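Local coordinates for putative isomerase (Sinorhizobium meliloti, PDB 2PPG), which belongs to the enolase superfamily, in the mandelate racemase/muconate lactonizing enzyme group, and is a putative isomerase whose exact function is not established, at residues Ala244-Arg247 against Gly253-Arg256; Val55-Glu60 against Leu125-Ile130; Glu202-Arg207 against Val212-Asp217; Glu31-Arg36 against Tyr48-Arg53. All coordinates share one frame; numbering follows the deposited sequence.

Interaction 1 of 4, residues Ala244-Arg247 against Gly253-Arg256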
loop_
_atom_site.group_PDB
_atom_site.type_symbol
_atom_site.label_atom_id
_atom_site.label_comp_id
_atom_site.label_asym_id
_atom_site.label_seq_id
_atom_site.Cartn_x
_atom_site.Cartn_y
_atom_site.Cartn_z
ATOM N N ALA A 244 -14.893 -22.613 0.765
ATOM C CA ALA A 244 -14.728 -22.395 2.208
ATOM C C ALA A 244 -13.434 -22.976 2.799
ATOM O O ALA A 244 -13.507 -23.815 3.684
ATOM C CB ALA A 244 -15.927 -22.942 2.948
ATOM N N PRO A 245 -12.248 -22.526 2.328
ATOM C CA PRO A 245 -11.015 -23.161 2.798
ATOM C C PRO A 245 -10.565 -22.694 4.188
ATOM O O PRO A 245 -9.851 -23.426 4.873
ATOM C CB PRO A 245 -9.984 -22.747 1.741
ATOM C CG PRO A 245 -10.442 -21.437 1.268
ATOM C CD PRO A 245 -11.962 -21.436 1.372
ATOM N N VAL A 246 -10.968 -21.494 4.598
ATOM C CA VAL A 246 -10.658 -21.005 5.948
ATOM C C VAL A 246 -11.903 -20.449 6.615
ATOM O O VAL A 246 -12.993 -20.514 6.053
ATOM C CB VAL A 246 -9.571 -19.909 5.950
ATOM C CG1 VAL A 246 -8.257 -20.414 5.277
ATOM C CG2 VAL A 246 -10.095 -18.627 5.304
ATOM N N ARG A 247 -11.737 -19.896 7.811
ATOM C CA ARG A 247 -12.856 -19.365 8.566
ATOM C C ARG A 247 -13.382 -18.140 7.863
ATOM O O ARG A 247 -12.597 -17.399 7.258
ATOM C CB ARG A 247 -12.407 -18.995 9.972
ATOM C CG ARG A 247 -13.214 -19.668 11.057
ATOM C CD ARG A 247 -12.898 -21.140 11.095
ATOM N NE ARG A 247 -13.404 -21.821 12.287
ATOM C CZ ARG A 247 -14.639 -22.300 12.421
ATOM N NH1 ARG A 247 -15.535 -22.145 11.458
ATOM N NH2 ARG A 247 -14.984 -22.927 13.537
ATOM N N GLY A 253 -6.414 -14.756 5.845
ATOM C CA GLY A 253 -6.062 -16.130 5.496
ATOM C C GLY A 253 -6.575 -16.499 4.119
ATOM O O GLY A 253 -5.856 -17.092 3.320
ATOM N N LEU A 254 -7.818 -16.125 3.837
ATOM C CA LEU A 254 -8.418 -16.364 2.529
ATOM C C LEU A 254 -7.629 -15.657 1.417
ATOM O O LEU A 254 -7.363 -16.238 0.350
ATOM C CB LEU A 254 -9.877 -15.899 2.535
ATOM C CG LEU A 254 -10.722 -16.145 1.288
ATOM C CD1 LEU A 254 -11.040 -17.623 1.175
ATOM C CD2 LEU A 254 -12.006 -15.330 1.326
ATOM N N ALA A 255 -7.253 -14.404 1.673
ATOM C CA ALA A 255 -6.472 -13.639 0.702
ATOM C C ALA A 255 -5.151 -14.338 0.372
ATOM O O ALA A 255 -4.763 -14.423 -0.791
ATOM C CB ALA A 255 -6.229 -12.227 1.204
ATOM N N ARG A 256 -4.489 -14.858 1.403
ATOM C CA ARG A 256 -3.201 -15.525 1.257
ATOM C C ARG A 256 -3.317 -16.867 0.533
ATOM O O ARG A 256 -2.456 -17.205 -0.268
ATOM C CB ARG A 256 -2.529 -15.715 2.622
ATOM C CG ARG A 256 -1.537 -16.873 2.652
ATOM C CD ARG A 256 -0.127 -16.469 2.224
ATOM N NE ARG A 256 0.729 -16.241 3.391
ATOM C CZ ARG A 256 1.332 -15.091 3.671
ATOM N NH1 ARG A 256 2.075 -14.995 4.761
ATOM N NH2 ARG A 256 1.209 -14.044 2.862
#
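In the barrel domain of this enolase-superfamily protein, the loop that leads from strand 241-243 to helix 251-260 packs against the first turn of that helix, Pro245 and Val246 of the loop lying on Leu254. Leu254 serves both partners with different parts of its side chain. Its CB lies 3.9 Å from Val246 CG2, and the same methyl of Val246 comes 3.7 Å from Leu254 N, so it rests against the helix backbone as well as the side chain. Further out, Leu254 CD1 sits 3.9 Å from Pro245 CG and equally close to Pro245 CD, touching one end of the pyrrolidine ring; the two side chains meet at about a right angle. Leu254 reaches the ring because CG stands trans to the backbone N (chi1 -176°), which carries the branch past Val246 toward Pro245. Val246 CG2 also lies 4.3 Å from Gly253 C, where the helix surface is bare backbone. Beyond the loop, Leu254 touches Ile265 and Val267 of strand 264-267, and Pro245 touches Met218. All four touching residues are buried and their meeting groups are almost wholly apolar, which implies that the loop is held to the helix here by dispersion forces and exclusion of water.

Interaction 2 of 4, residues Val55-Glu60 against Leu125-Ile130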
loop_
_atom_site.group_PDB
_atom_site.type_symbol
_atom_site.label_atom_id
_atom_site.label_comp_id
_atom_site.label_asym_id
_atom_site.label_seq_id
_atom_site.Cartn_x
_atom_site.Cartn_y
_atom_site.Cartn_z
ATOM N N VAL A 55 -38.389 -22.735 6.875
ATOM C CA VAL A 55 -39.468 -21.792 7.117
ATOM C C VAL A 55 -40.019 -21.261 5.798
ATOM O O VAL A 55 -39.261 -20.819 4.952
ATOM C CB VAL A 55 -39.019 -20.627 8.044
ATOM C CG1 VAL A 55 -40.131 -19.578 8.187
ATOM C CG2 VAL A 55 -38.583 -21.166 9.406
ATOM N N LEU A 56 -41.339 -21.334 5.634
ATOM C CA LEU A 56 -42.021 -20.827 4.456
ATOM C C LEU A 56 -42.948 -19.691 4.854
ATOM O O LEU A 56 -43.595 -19.725 5.919
ATOM C CB LEU A 56 -42.850 -21.912 3.771
ATOM C CG LEU A 56 -42.127 -22.962 2.927
ATOM C CD1 LEU A 56 -41.511 -24.094 3.777
ATOM C CD2 LEU A 56 -43.103 -23.526 1.903
ATOM N N VAL A 57 -43.017 -18.691 3.981
ATOM C CA VAL A 57 -43.843 -17.541 4.205
ATOM C C VAL A 57 -44.817 -17.472 3.044
ATOM O O VAL A 57 -44.442 -17.717 1.894
ATOM C CB VAL A 57 -42.980 -16.256 4.357
ATOM C CG1 VAL A 57 -43.720 -15.028 3.905
ATOM C CG2 VAL A 57 -42.554 -16.080 5.792
ATOM N N ARG A 58 -46.072 -17.175 3.367
ATOM C CA ARG A 58 -47.136 -17.049 2.390
ATOM C C ARG A 58 -47.705 -15.653 2.542
ATOM O O ARG A 58 -48.139 -15.281 3.629
ATOM C CB ARG A 58 -48.217 -18.086 2.678
ATOM C CG ARG A 58 -49.404 -18.076 1.741
ATOM C CD ARG A 58 -50.542 -18.882 2.361
ATOM N NE ARG A 58 -51.624 -19.119 1.412
ATOM C CZ ARG A 58 -52.667 -18.312 1.233
ATOM N NH1 ARG A 58 -53.584 -18.622 0.337
ATOM N NH2 ARG A 58 -52.793 -17.199 1.943
ATOM N N ILE A 59 -47.680 -14.881 1.459
ATOM C CA ILE A 59 -48.112 -13.491 1.490
ATOM C C ILE A 59 -49.257 -13.280 0.511
ATOM O O ILE A 59 -49.165 -13.679 -0.644
ATOM C CB ILE A 59 -46.942 -12.512 1.149
ATOM C CG1 ILE A 59 -45.781 -12.712 2.127
ATOM C CG2 ILE A 59 -47.431 -11.056 1.151
ATOM C CD1 ILE A 59 -44.726 -11.623 2.100
ATOM N N GLU A 60 -50.333 -12.658 0.981
ATOM C CA GLU A 60 -51.498 -12.426 0.147
ATOM C C GLU A 60 -51.838 -10.937 0.004
ATOM O O GLU A 60 -51.875 -10.194 0.990
ATOM C CB GLU A 60 -52.704 -13.203 0.686
ATOM C CG GLU A 60 -53.975 -13.080 -0.162
ATOM C CD GLU A 60 -55.137 -13.930 0.359
ATOM O OE1 GLU A 60 -54.884 -14.858 1.164
ATOM O OE2 GLU A 60 -56.303 -13.673 -0.041
ATOM N N LEU A 125 -35.895 -11.552 6.343
ATOM C CA LEU A 125 -36.068 -10.625 5.227
ATOM C C LEU A 125 -36.071 -11.396 3.934
ATOM O O LEU A 125 -36.919 -11.173 3.073
ATOM C CB LEU A 125 -34.963 -9.566 5.206
ATOM C CG LEU A 125 -34.886 -8.614 6.408
ATOM C CD1 LEU A 125 -33.745 -7.648 6.238
ATOM C CD2 LEU A 125 -36.188 -7.864 6.592
ATOM N N ALA A 126 -35.129 -12.322 3.820
ATOM C CA ALA A 126 -34.976 -13.143 2.621
ATOM C C ALA A 126 -36.285 -13.843 2.229
ATOM O O ALA A 126 -36.600 -13.978 1.041
ATOM C CB ALA A 126 -33.872 -14.163 2.843
ATOM N N ALA A 127 -37.051 -14.276 3.231
ATOM C CA ALA A 127 -38.257 -15.042 2.972
ATOM C C ALA A 127 -39.403 -14.147 2.561
ATOM O O ALA A 127 -40.194 -14.520 1.685
ATOM C CB ALA A 127 -38.637 -15.851 4.164
ATOM N N ILE A 128 -39.510 -12.989 3.216
ATOM C CA ILE A 128 -40.479 -11.960 2.831
ATOM C C ILE A 128 -40.150 -11.410 1.436
ATOM O O ILE A 128 -41.029 -11.242 0.584
ATOM C CB ILE A 128 -40.458 -10.808 3.825
ATOM C CG1 ILE A 128 -41.022 -11.272 5.166
ATOM C CG2 ILE A 128 -41.282 -9.635 3.313
ATOM C CD1 ILE A 128 -41.441 -10.126 6.054
ATOM N N ASP A 129 -38.864 -11.159 1.202
ATOM C CA ASP A 129 -38.419 -10.633 -0.070
ATOM C C ASP A 129 -38.881 -11.536 -1.202
ATOM O O ASP A 129 -39.457 -11.072 -2.200
ATOM C CB ASP A 129 -36.896 -10.488 -0.087
ATOM C CG ASP A 129 -36.406 -9.625 -1.238
ATOM O OD1 ASP A 129 -36.708 -8.398 -1.225
ATOM O OD2 ASP A 129 -35.724 -10.185 -2.145
ATOM N N ILE A 130 -38.639 -12.831 -1.042
ATOM C CA ILE A 130 -38.919 -13.770 -2.119
ATOM C C ILE A 130 -40.420 -13.774 -2.424
ATOM O O ILE A 130 -40.820 -13.662 -3.585
ATOM C CB ILE A 130 -38.349 -15.178 -1.817
ATOM C CG1 ILE A 130 -36.816 -15.116 -1.789
ATOM C CG2 ILE A 130 -38.851 -16.212 -2.834
ATOM C CD1 ILE A 130 -36.138 -16.414 -1.362
#
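Two apolar pairs carry this contact, Val57 with Ala127 and Ile59 with Ile128, all four residues buried. Val57 CG2 lies 4.2 Å from Ala127 CB, a loose methyl-to-methyl approach, at the point where the two backbones run nearest, with 6.2 Å between Val57 CA and Ala127 CA. Two residues on along the strand, Ile59 CD1 meets Ile128 CG2 at 4.2 Å, the two side chains crossing at about a right angle. With chi1 -58° Ile59 CG1 lies beside the backbone N and anti to the carbonyl carbon, and the chain is extended beyond it, which carries CD1 out to the helix.

Helix carbonyls are met as well: Val57's other methyl, CG1, is 4.2 Å from Ala127 O, and the Ile59 CD1 that touches Ile128 CG2 is also 4.0 Å from Ile128 O. These are van der Waals contacts of methyl groups with peptide oxygens. This is the helix-on-sheet packing of the N-terminal capping domain of the enolase superfamily, where helix 119-140 lies on an antiparallel sheet that includes strand 52-61. Helix 77-92 joins the same core, Ile84 touching Val57 and Leu88 touching Ile128.

The one salt bridge lies within the strand, between Arg58 and Glu60. Arg58, whose CB points away from the helix, gives an N-H from NH2 to Glu60 OE1 at 3.2 Å; OE1 is met on its anti side, with the nitrogen tilted 21° from the carboxylate plane.

Interaction 3 of 4, residues Glu202-Arg207 against Val212-Asp217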
loop_
_atom_site.group_PDB
_atom_site.type_symbol
_atom_site.label_atom_id
_atom_site.label_comp_id
_atom_site.label_asym_id
_atom_site.label_seq_id
_atom_site.Cartn_x
_atom_site.Cartn_y
_atom_site.Cartn_z
ATOM N N GLU A 202 -7.802 -38.304 -6.221
ATOM C CA GLU A 202 -7.208 -39.426 -6.922
ATOM C C GLU A 202 -8.258 -40.396 -7.493
ATOM O O GLU A 202 -8.255 -40.681 -8.693
ATOM C CB GLU A 202 -6.270 -40.165 -5.962
ATOM C CG GLU A 202 -5.375 -41.208 -6.600
ATOM C CD GLU A 202 -4.282 -41.657 -5.649
ATOM O OE1 GLU A 202 -3.087 -41.438 -5.970
ATOM O OE2 GLU A 202 -4.622 -42.198 -4.569
ATOM N N ILE A 203 -9.149 -40.894 -6.632
ATOM C CA ILE A 203 -10.091 -41.926 -7.037
ATOM C C ILE A 203 -11.196 -41.365 -7.917
ATOM O O ILE A 203 -11.511 -41.958 -8.947
ATOM C CB ILE A 203 -10.645 -42.760 -5.841
ATOM C CG1 ILE A 203 -11.017 -44.157 -6.323
ATOM C CG2 ILE A 203 -11.845 -42.087 -5.170
ATOM C CD1 ILE A 203 -11.174 -45.176 -5.228
ATOM N N LEU A 204 -11.746 -40.206 -7.539
ATOM C CA LEU A 204 -12.757 -39.536 -8.355
ATOM C C LEU A 204 -12.217 -39.230 -9.760
ATOM O O LEU A 204 -12.874 -39.533 -10.756
ATOM C CB LEU A 204 -13.280 -38.273 -7.667
ATOM C CG LEU A 204 -14.061 -38.391 -6.342
ATOM C CD1 LEU A 204 -14.506 -37.010 -5.861
ATOM C CD2 LEU A 204 -15.262 -39.320 -6.387
ATOM N N ARG A 205 -11.017 -38.662 -9.841
ATOM C CA ARG A 205 -10.350 -38.477 -11.133
ATOM C C ARG A 205 -10.155 -39.806 -11.888
ATOM O O ARG A 205 -10.300 -39.868 -13.114
ATOM C CB ARG A 205 -9.001 -37.770 -10.953
ATOM C CG ARG A 205 -8.286 -37.384 -12.269
ATOM C CD ARG A 205 -9.177 -36.544 -13.199
ATOM N NE ARG A 205 -9.527 -35.247 -12.623
ATOM C CZ ARG A 205 -10.402 -34.391 -13.153
ATOM N NH1 ARG A 205 -11.037 -34.683 -14.281
ATOM N NH2 ARG A 205 -10.640 -33.229 -12.555
ATOM N N GLU A 206 -9.834 -40.866 -11.155
ATOM C CA GLU A 206 -9.631 -42.158 -11.780
ATOM C C GLU A 206 -10.949 -42.667 -12.312
ATOM O O GLU A 206 -11.054 -43.023 -13.483
ATOM C CB GLU A 206 -9.014 -43.169 -10.802
ATOM C CG GLU A 206 -8.676 -44.523 -11.436
ATOM C CD GLU A 206 -7.639 -44.414 -12.559
ATOM O OE1 GLU A 206 -7.189 -43.280 -12.846
ATOM O OE2 GLU A 206 -7.269 -45.461 -13.152
ATOM N N ARG A 207 -11.964 -42.662 -11.454
ATOM C CA ARG A 207 -13.270 -43.199 -11.808
ATOM C C ARG A 207 -13.987 -42.423 -12.908
ATOM O O ARG A 207 -14.683 -43.022 -13.719
ATOM C CB ARG A 207 -14.161 -43.305 -10.565
ATOM C CG ARG A 207 -15.480 -44.050 -10.786
ATOM C CD ARG A 207 -15.243 -45.478 -11.241
ATOM N NE ARG A 207 -16.447 -46.130 -11.755
ATOM C CZ ARG A 207 -16.956 -45.911 -12.963
ATOM N NH1 ARG A 207 -16.376 -45.041 -13.772
ATOM N NH2 ARG A 207 -18.054 -46.543 -13.359
ATOM N N VAL A 212 -14.036 -34.302 -16.763
ATOM C CA VAL A 212 -14.988 -33.880 -15.739
ATOM C C VAL A 212 -14.418 -32.871 -14.721
ATOM O O VAL A 212 -13.221 -32.909 -14.398
ATOM C CB VAL A 212 -15.526 -35.129 -15.027
ATOM C CG1 VAL A 212 -15.698 -34.898 -13.561
ATOM C CG2 VAL A 212 -16.815 -35.596 -15.689
ATOM N N ARG A 213 -15.270 -31.962 -14.237
ATOM C CA ARG A 213 -14.858 -30.968 -13.237
ATOM C C ARG A 213 -15.183 -31.444 -11.835
ATOM O O ARG A 213 -16.265 -31.991 -11.582
ATOM C CB ARG A 213 -15.497 -29.610 -13.490
ATOM C CG ARG A 213 -15.083 -28.963 -14.793
ATOM C CD ARG A 213 -15.637 -27.549 -14.918
ATOM N NE ARG A 213 -17.099 -27.527 -14.857
ATOM C CZ ARG A 213 -17.840 -26.426 -14.958
ATOM N NH1 ARG A 213 -17.261 -25.250 -15.123
ATOM N NH2 ARG A 213 -19.161 -26.498 -14.881
ATOM N N ILE A 214 -14.225 -31.252 -10.929
ATOM C CA ILE A 214 -14.305 -31.793 -9.576
ATOM C C ILE A 214 -13.794 -30.762 -8.574
ATOM O O ILE A 214 -12.607 -30.410 -8.546
ATOM C CB ILE A 214 -13.471 -33.084 -9.417
ATOM C CG1 ILE A 214 -13.927 -34.169 -10.397
ATOM C CG2 ILE A 214 -13.616 -33.630 -8.016
ATOM C CD1 ILE A 214 -12.981 -35.346 -10.480
ATOM N N ALA A 215 -14.700 -30.279 -7.747
ATOM C CA ALA A 215 -14.354 -29.298 -6.755
ATOM C C ALA A 215 -14.339 -29.943 -5.373
ATOM O O ALA A 215 -14.816 -31.068 -5.193
ATOM C CB ALA A 215 -15.345 -28.153 -6.808
ATOM N N CYS A 216 -13.769 -29.229 -4.407
ATOM C CA CYS A 216 -13.739 -29.674 -3.023
ATOM C C CYS A 216 -14.297 -28.615 -2.061
ATOM O O CYS A 216 -13.826 -27.476 -2.031
ATOM C CB CYS A 216 -12.317 -30.022 -2.624
ATOM S SG CYS A 216 -12.176 -30.485 -0.889
ATOM N N ASP A 217 -15.301 -28.991 -1.280
ATOM C CA ASP A 217 -15.836 -28.097 -0.267
ATOM C C ASP A 217 -15.145 -28.414 1.061
ATOM O O ASP A 217 -15.402 -29.441 1.667
ATOM C CB ASP A 217 -17.356 -28.258 -0.175
ATOM C CG ASP A 217 -18.000 -27.347 0.875
ATOM O OD1 ASP A 217 -17.288 -26.714 1.685
ATOM O OD2 ASP A 217 -19.249 -27.262 0.890
HETATM O O HOH W 1 -11.768 -30.326 -12.060
#
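Arg205 leans across from its helix to Val212 and Ile214, and its side chain carries the polar half of the contact. From CB the chain sets off trans to the backbone N (chi1 -173°), then bends at chi2 (54°) and chi3 (64°), which folds the guanidinium back over the start of the strand. NE lies 4.1 Å from Ile214 CD1, while its N-H is bonded to His237 O. At CZ the same methyl is nearer, and Ile214 CD1 covers one face of the flat group, offset toward its rim. NH1 makes the main bond across, to Val212 O at 2.8 Å with an N-H...O angle of 148°; it reaches a lone pair in the carbonyl plane, though the oxygen is somewhat tilted from the guanidinium plane. NH1 also bonds Gly209 O.

Helix 197-208 and strand 213-217 are successive elements of a beta-alpha-beta unit with strand 185-189, in the TIM-barrel-like domain of the enolase superfamily. Through Val212 O, Arg205 ties the last turn of the helix to the residue just before the strand.

The firm bond of NH2 goes to Gly238 O; Val212 O and an ordered water at the edge of the guanidinium plane are two weak partners that share what is left of its donor capacity. That water accepts more firmly from Ile214 N, at 2.9 Å. Beside this polar cluster Leu204 packs on the other side of Ile214's branches: Leu204 CB lies 4.1 Å from Ile214 CD1, and Leu204 CD1 is the same distance from Ile214 CG2.

Interaction 4 of 4, residues Glu31-Arg36 against Tyr48-Arg53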
loop_
_atom_site.group_PDB
_atom_site.type_symbol
_atom_site.label_atom_id
_atom_site.label_comp_id
_atom_site.label_asym_id
_atom_site.label_seq_id
_atom_site.Cartn_x
_atom_site.Cartn_y
_atom_site.Cartn_z
ATOM N N GLU A 31 -20.881 -38.471 17.513
ATOM C CA GLU A 31 -21.736 -37.525 16.810
ATOM C C GLU A 31 -23.217 -37.916 16.868
ATOM O O GLU A 31 -23.945 -37.745 15.895
ATOM C CB GLU A 31 -21.289 -37.393 15.354
ATOM C CG GLU A 31 -19.845 -36.964 15.165
ATOM C CD GLU A 31 -19.515 -36.670 13.709
ATOM O OE1 GLU A 31 -20.332 -37.026 12.826
ATOM O OE2 GLU A 31 -18.444 -36.077 13.445
ATOM N N GLU A 32 -23.655 -38.428 18.013
ATOM C CA GLU A 32 -25.050 -38.795 18.216
ATOM C C GLU A 32 -25.936 -37.563 18.422
ATOM O O GLU A 32 -25.509 -36.590 19.044
ATOM C CB GLU A 32 -25.179 -39.717 19.433
ATOM C CG GLU A 32 -24.398 -41.027 19.328
ATOM C CD GLU A 32 -23.058 -41.001 20.069
ATOM O OE1 GLU A 32 -22.560 -39.898 20.409
ATOM O OE2 GLU A 32 -22.502 -42.099 20.311
ATOM N N PRO A 33 -27.174 -37.595 17.892
ATOM C CA PRO A 33 -28.147 -36.525 18.149
ATOM C C PRO A 33 -28.546 -36.456 19.614
ATOM O O PRO A 33 -28.428 -37.453 20.314
ATOM C CB PRO A 33 -29.361 -36.932 17.301
ATOM C CG PRO A 33 -29.188 -38.388 17.036
ATOM C CD PRO A 33 -27.705 -38.620 16.979
ATOM N N ASN A 34 -29.016 -35.293 20.064
ATOM C CA ASN A 34 -29.434 -35.109 21.450
ATOM C C ASN A 34 -30.920 -35.364 21.673
ATOM O O ASN A 34 -31.542 -36.096 20.909
ATOM C CB ASN A 34 -29.043 -33.714 21.959
ATOM C CG ASN A 34 -29.811 -32.577 21.271
ATOM O OD1 ASN A 34 -30.790 -32.793 20.553
ATOM N ND2 ASN A 34 -29.363 -31.353 21.509
ATOM N N GLY A 35 -31.480 -34.754 22.718
ATOM C CA GLY A 35 -32.906 -34.862 23.013
ATOM C C GLY A 35 -33.816 -34.411 21.876
ATOM O O GLY A 35 -34.772 -35.100 21.530
ATOM N N ARG A 36 -33.509 -33.261 21.278
ATOM C CA ARG A 36 -34.376 -32.689 20.255
ATOM C C ARG A 36 -34.035 -33.135 18.827
ATOM O O ARG A 36 -34.690 -32.718 17.869
ATOM C CB ARG A 36 -34.367 -31.167 20.350
ATOM C CG ARG A 36 -34.268 -30.638 21.774
ATOM C CD ARG A 36 -34.372 -29.127 21.802
ATOM N NE ARG A 36 -35.613 -28.658 22.412
ATOM C CZ ARG A 36 -35.756 -28.417 23.719
ATOM N NH1 ARG A 36 -36.922 -27.989 24.200
ATOM N NH2 ARG A 36 -34.737 -28.613 24.552
ATOM N N TYR A 48 -26.245 -29.925 13.476
ATOM C CA TYR A 48 -27.177 -30.381 12.434
ATOM C C TYR A 48 -28.424 -31.019 13.045
ATOM O O TYR A 48 -28.347 -31.631 14.113
ATOM C CB TYR A 48 -26.494 -31.403 11.516
ATOM C CG TYR A 48 -25.388 -30.823 10.666
ATOM C CD1 TYR A 48 -25.659 -30.291 9.418
ATOM C CD2 TYR A 48 -24.072 -30.803 11.117
ATOM C CE1 TYR A 48 -24.665 -29.752 8.642
ATOM C CE2 TYR A 48 -23.066 -30.272 10.346
ATOM C CZ TYR A 48 -23.370 -29.741 9.111
ATOM O OH TYR A 48 -22.377 -29.199 8.332
ATOM N N PRO A 49 -29.586 -30.861 12.381
ATOM C CA PRO A 49 -30.757 -31.680 12.709
ATOM C C PRO A 49 -30.735 -33.011 11.930
ATOM O O PRO A 49 -30.085 -33.104 10.885
ATOM C CB PRO A 49 -31.923 -30.805 12.257
ATOM C CG PRO A 49 -31.377 -29.998 11.154
ATOM C CD PRO A 49 -29.884 -29.894 11.310
ATOM N N THR A 50 -31.413 -34.033 12.444
ATOM C CA THR A 50 -31.479 -35.328 11.753
ATOM C C THR A 50 -32.583 -35.313 10.704
ATOM O O THR A 50 -32.556 -36.072 9.744
ATOM C CB THR A 50 -31.702 -36.498 12.733
ATOM O OG1 THR A 50 -32.615 -36.101 13.767
ATOM C CG2 THR A 50 -30.383 -36.905 13.378
ATOM N N PHE A 51 -33.538 -34.415 10.889
ATOM C CA PHE A 51 -34.664 -34.243 9.982
ATOM C C PHE A 51 -34.445 -33.012 9.093
ATOM O O PHE A 51 -33.624 -32.154 9.410
ATOM C CB PHE A 51 -35.909 -34.028 10.825
ATOM C CG PHE A 51 -35.733 -32.966 11.875
ATOM C CD1 PHE A 51 -36.084 -31.651 11.613
ATOM C CD2 PHE A 51 -35.167 -33.276 13.111
ATOM C CE1 PHE A 51 -35.907 -30.667 12.567
ATOM C CE2 PHE A 51 -34.995 -32.300 14.075
ATOM C CZ PHE A 51 -35.368 -30.990 13.798
ATOM N N ASP A 52 -35.179 -32.907 7.990
ATOM C CA ASP A 52 -35.149 -31.670 7.198
ATOM C C ASP A 52 -36.292 -30.763 7.614
ATOM O O ASP A 52 -37.391 -31.232 7.898
ATOM C CB ASP A 52 -35.221 -31.961 5.698
ATOM C CG ASP A 52 -33.916 -32.545 5.147
ATOM O OD1 ASP A 52 -32.864 -32.402 5.821
ATOM O OD2 ASP A 52 -33.943 -33.144 4.044
ATOM N N ARG A 53 -36.024 -29.459 7.653
ATOM C CA ARG A 53 -36.992 -28.458 8.076
ATOM C C ARG A 53 -36.606 -27.135 7.451
ATOM O O ARG A 53 -35.430 -26.901 7.201
ATOM C CB ARG A 53 -37.000 -28.332 9.592
ATOM C CG ARG A 53 -38.129 -27.455 10.142
ATOM C CD ARG A 53 -38.164 -27.472 11.659
ATOM N NE ARG A 53 -36.885 -27.109 12.271
ATOM C CZ ARG A 53 -36.527 -27.442 13.512
ATOM N NH1 ARG A 53 -37.350 -28.159 14.267
ATOM N NH2 ARG A 53 -35.339 -27.072 13.994
#
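Thr50 and Pro33 meet where the loop between strands 7-17 and 38-41 passes the turn that links strand 46-49 to strand 52-61, at the surface of the protein; strand 46-49 pairs with 38-41 in a two-stranded antiparallel hairpin, and strand 52-61 runs in the main antiparallel sheet of the N-terminal part. Thr50 and Pro33 carry the largest shares of the buried surface. The methyl of Thr50, CG2, lies 4.1 Å from Pro33 CB and equally far from Pro33 CG, touching one edge of the pyrrolidine ring, and the two side chains cross at about a right angle. Thr50's chi1 of 39° sets OG1 between the backbone N and the carbonyl carbon and leaves CG2 anti to that carbon, which turns the methyl to the proline, while the hydroxyl OG1 makes a weak hydrogen bond with Gly37 O.

Arg36 is the third contributor, and it takes part through its backbone rather than its side chain, whose end leads away from the turn. There NH2 forms a salt bridge with Asp90 of the third subunit, so this loop also takes part in the contact between subunits. Phe51 meets Arg36 from the turn side. Pro49 CB lies over one face of its ring, offset toward the rim, while the ring turns its CE1 edge onto the face of the Arg53 guanidinium, Phe51 CE1 standing 3.3 Å above the centre of that plane; Arg53 CB lies at the ring edge. The ring's edge is also what faces the loop: Phe51 CE2 comes 3.8 Å from Arg36 O, which lies near the ring plane.

Overall arrangement
Along the chain the contacts come in the order interaction 4, interaction 2, interaction 3, interaction 1, each closing before the next opens. Interactions 4 and 2 share strand 52-61, their segments adjoining in sequence, although their centres are 25 Å apart. Interactions 3 and 1 lie in the barrel domain, centres 22 Å apart, and touch where Ala244 CB approaches Asp217 OD1 at 4.2 Å; strands 213-217 and 241-243 are parallel neighbours there. Interaction 2 lies across the chain's centre from both, 33 Å from interaction 1 and 37 Å from interaction 3. It packs the capping domain's helix on its own sheet, whereas interactions 3 and 1 pack barrel helices against a strand and a loop; each domain thus has its own local core.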